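Local coordinates for protein (cytochrome C2) (Blastochloris viridis, PDB 1CO6) that carries electrons through its covalently bound heme c, serving as electron donor to the oxidized bacteriochlorophyll in the photophosphorylation pathway of purple photosynthetic bacteria, at residues L31-F35 / I97-D103. Residues are numbered along the deposited sequence.
With HEC (heme c), chain B.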
loop_
_atom_site.group_PDB
_atom_site.type_symbol
_atom_site.label_atom_id
_atom_site.label_comp_id
_atom_site.label_asym_id
_atom_site.label_seq_id
_atom_site.Cartn_x
_atom_site.Cartn_y
_atom_site.Cartn_z
ATOM N N LEU A 31 1.745 -0.771 6.168
ATOM C CA LEU A 31 1.430 0.349 5.270
ATOM C C LEU A 31 1.369 1.686 5.970
ATOM O O LEU A 31 0.852 2.615 5.323
ATOM C CB LEU A 31 0.209 0.046 4.380
ATOM C CG LEU A 31 0.286 -1.099 3.404
ATOM C CD1 LEU A 31 -1.025 -1.240 2.637
ATOM C CD2 LEU A 31 1.469 -1.014 2.414
ATOM N N ASN A 32 1.847 1.784 7.164
ATOM C CA ASN A 32 1.933 3.079 7.901
ATOM C C ASN A 32 3.037 3.876 7.172
ATOM O O ASN A 32 4.062 3.281 6.778
ATOM C CB ASN A 32 2.403 2.849 9.338
ATOM C CG ASN A 32 1.261 2.323 10.195
ATOM O OD1 ASN A 32 0.106 2.706 9.960
ATOM N ND2 ASN A 32 1.641 1.461 11.137
ATOM N N GLY A 33 2.822 5.164 7.042
ATOM C CA GLY A 33 3.748 6.065 6.349
ATOM C C GLY A 33 4.077 5.614 4.942
ATOM O O GLY A 33 5.233 5.721 4.503
ATOM N N LEU A 34 3.136 5.119 4.165
ATOM C CA LEU A 34 3.415 4.677 2.815
ATOM C C LEU A 34 3.828 5.783 1.834
ATOM O O LEU A 34 4.871 5.599 1.129
ATOM C CB LEU A 34 2.202 3.854 2.274
ATOM C CG LEU A 34 2.394 3.480 0.813
ATOM C CD1 LEU A 34 3.402 2.325 0.600
ATOM C CD2 LEU A 34 1.037 3.065 0.258
ATOM N N PHE A 35 3.050 6.867 1.722
ATOM C CA PHE A 35 3.386 7.883 0.686
ATOM C C PHE A 35 4.698 8.599 0.968
ATOM O O PHE A 35 4.843 9.101 2.077
ATOM C CB PHE A 35 2.181 8.816 0.446
ATOM C CG PHE A 35 0.989 7.999 -0.028
ATOM C CD1 PHE A 35 1.019 7.438 -1.298
ATOM C CD2 PHE A 35 -0.104 7.819 0.819
ATOM C CE1 PHE A 35 -0.052 6.660 -1.734
ATOM C CE2 PHE A 35 -1.207 7.029 0.397
ATOM C CZ PHE A 35 -1.146 6.458 -0.873
ATOM N N ILE A 97 -5.363 5.668 3.762
ATOM C CA ILE A 97 -3.967 5.364 4.057
ATOM C C ILE A 97 -3.204 6.618 4.483
ATOM O O ILE A 97 -2.327 6.506 5.352
ATOM C CB ILE A 97 -3.289 4.609 2.862
ATOM C CG1 ILE A 97 -3.956 3.221 2.639
ATOM C CG2 ILE A 97 -1.747 4.442 3.081
ATOM C CD1 ILE A 97 -3.395 2.543 1.338
ATOM N N LYS A 98 -3.481 7.753 3.822
ATOM C CA LYS A 98 -2.807 9.028 4.085
ATOM C C LYS A 98 -2.977 9.501 5.516
ATOM O O LYS A 98 -2.136 10.295 5.936
ATOM C CB LYS A 98 -3.172 10.201 3.142
ATOM C CG LYS A 98 -2.064 10.371 2.070
ATOM C CD LYS A 98 -2.020 11.763 1.457
ATOM C CE LYS A 98 -0.626 12.364 1.348
ATOM N NZ LYS A 98 0.082 11.993 0.088
ATOM N N GLN A 99 -3.977 9.077 6.242
ATOM C CA GLN A 99 -4.204 9.450 7.620
ATOM C C GLN A 99 -3.080 9.019 8.559
ATOM O O GLN A 99 -2.887 9.690 9.589
ATOM C CB GLN A 99 -5.470 8.851 8.279
ATOM C CG GLN A 99 -6.731 9.288 7.570
ATOM C CD GLN A 99 -7.927 8.636 8.233
ATOM O OE1 GLN A 99 -8.734 9.369 8.796
ATOM N NE2 GLN A 99 -8.029 7.308 8.162
ATOM N N PHE A 100 -2.366 7.972 8.213
ATOM C CA PHE A 100 -1.331 7.439 9.122
ATOM C C PHE A 100 0.108 7.870 8.984
ATOM O O PHE A 100 0.656 7.960 7.886
ATOM C CB PHE A 100 -1.426 5.875 9.076
ATOM C CG PHE A 100 -2.803 5.358 9.382
ATOM C CD1 PHE A 100 -3.732 5.249 8.365
ATOM C CD2 PHE A 100 -3.171 4.985 10.659
ATOM C CE1 PHE A 100 -5.027 4.772 8.604
ATOM C CE2 PHE A 100 -4.471 4.523 10.906
ATOM C CZ PHE A 100 -5.415 4.394 9.878
ATOM N N ASN A 101 0.717 8.079 10.145
ATOM C CA ASN A 101 2.154 8.400 10.286
ATOM C C ASN A 101 2.875 7.038 10.242
ATOM O O ASN A 101 2.207 5.996 10.443
ATOM C CB ASN A 101 2.413 9.185 11.590
ATOM C CG ASN A 101 1.894 10.616 11.481
ATOM O OD1 ASN A 101 2.142 11.259 10.441
ATOM N ND2 ASN A 101 1.144 11.084 12.462
ATOM N N ALA A 102 4.156 7.023 10.067
ATOM C CA ALA A 102 4.996 5.837 9.985
ATOM C C ALA A 102 4.858 5.011 11.257
ATOM O O ALA A 102 5.003 3.776 11.204
ATOM C CB ALA A 102 6.447 6.186 9.640
ATOM N N ASP A 103 4.548 5.657 12.365
ATOM C CA ASP A 103 4.377 4.998 13.668
ATOM C C ASP A 103 2.941 4.513 13.885
ATOM O O ASP A 103 2.682 3.963 14.979
ATOM C CB ASP A 103 4.881 5.882 14.823
ATOM C CG ASP A 103 4.008 7.110 15.000
ATOM O OD1 ASP A 103 2.906 7.289 14.448
ATOM O OD2 ASP A 103 4.500 7.975 15.763
HETATM FE FE HEC B . -0.068 -5.441 -0.994
HETATM C CHA HEC B . 3.245 -5.029 -1.204
HETATM C CHB HEC B . -0.535 -2.048 -1.109
HETATM C CHC HEC B . -3.508 -5.901 -1.048
HETATM C CHD HEC B . 0.366 -8.824 -0.417
HETATM N NA HEC B . 1.140 -3.826 -1.107
HETATM C C1A HEC B . 2.512 -3.851 -1.334
HETATM C C2A HEC B . 2.967 -2.518 -1.614
HETATM C C3A HEC B . 1.901 -1.707 -1.595
HETATM C C4A HEC B . 0.730 -2.501 -1.294
HETATM C CMA HEC B . 1.846 -0.182 -1.853
HETATM C CAA HEC B . 4.463 -2.105 -1.797
HETATM C CBA HEC B . 5.062 -1.914 -0.373
HETATM C CGA HEC B . 6.491 -1.441 -0.269
HETATM O O1A HEC B . 7.082 -1.199 -1.309
HETATM O O2A HEC B . 6.922 -1.351 0.908
HETATM N NB HEC B . -1.666 -4.243 -1.038
HETATM C C1B HEC B . -1.636 -2.843 -1.021
HETATM C C2B HEC B . -2.997 -2.367 -1.015
HETATM C C3B HEC B . -3.813 -3.425 -1.039
HETATM C C4B HEC B . -3.011 -4.610 -1.025
HETATM C CMB HEC B . -3.331 -0.860 -0.999
HETATM C CAB HEC B . -5.378 -3.360 -1.005
HETATM C CBB HEC B . -5.968 -2.911 -2.206
HETATM N NC HEC B . -1.306 -7.042 -0.783
HETATM C C1C HEC B . -2.680 -7.011 -0.851
HETATM C C2C HEC B . -3.169 -8.364 -0.655
HETATM C C3C HEC B . -2.113 -9.176 -0.523
HETATM C C4C HEC B . -0.927 -8.361 -0.563
HETATM C CMC HEC B . -4.664 -8.745 -0.679
HETATM C CAC HEC B . -2.158 -10.730 -0.218
HETATM C CBC HEC B . -2.838 -11.608 -1.079
HETATM N ND HEC B . 1.512 -6.669 -0.796
HETATM C C1D HEC B . 1.486 -8.054 -0.625
HETATM C C2D HEC B . 2.863 -8.549 -0.707
HETATM C C3D HEC B . 3.661 -7.498 -0.900
HETATM C C4D HEC B . 2.836 -6.325 -0.984
HETATM C CMD HEC B . 3.225 -10.050 -0.566
HETATM C CAD HEC B . 5.196 -7.491 -1.133
HETATM C CBD HEC B . 5.503 -7.465 -2.664
HETATM C CGD HEC B . 6.896 -7.953 -3.017
HETATM O O1D HEC B . 6.977 -8.190 -4.261
HETATM O O2D HEC B . 7.799 -8.068 -2.154
HETATM O O HOH W 1 0.139 5.684 5.578
HETATM O O HOH W 2 4.284 0.913 11.733
#
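The loop 31-35, which lends L31 and L34 to the heme c pocket, is backed here by the C-terminal end of helix 87-98 and the chain that follows it. L31 and L34, the ends of a type II beta turn, face the cofactor: L31 CD1 lies 3.9 Å from HEC CHB and L34 CD1 3.8 Å from HEC CMA. I97 contributes apolar packing behind them, its CG2 being 4.1 Å from L34 CB and 3.8 Å from F35 CE2, while the F35 ring also meets the aliphatic part of K98 (CD2 to CG, 3.5 Å). F63 of helix 60-68 packs edge-to-face on F35 and also touches L34 and I97.

No direct hydrogen bond crosses the interface; two waters do that work. The first lies 2.6 Å from I97 O and 3.2 Å from L31 O, both placed to accept from it, though it has more acceptors in reach than protons; it weakly accepts from L34 N (3.4 Å). The second accepts from N32 ND2 (2.8 Å) and donates to A102 O (3.0 Å), whereas N32 OD1 is hydrogen-bonded to G20 N. At the turn corner G33 has positive phi (54°), and its CA approaches that of A102 to 3.9 Å; an ideal CB would fall 2.9 Å from A102 CB, a clash, so a side chain would not fit. Such packing of a heme-lining loop against the end of the C-terminal helix and the chain leaving it belongs to the cytochrome c fold, in which helices and long loops enclose the heme.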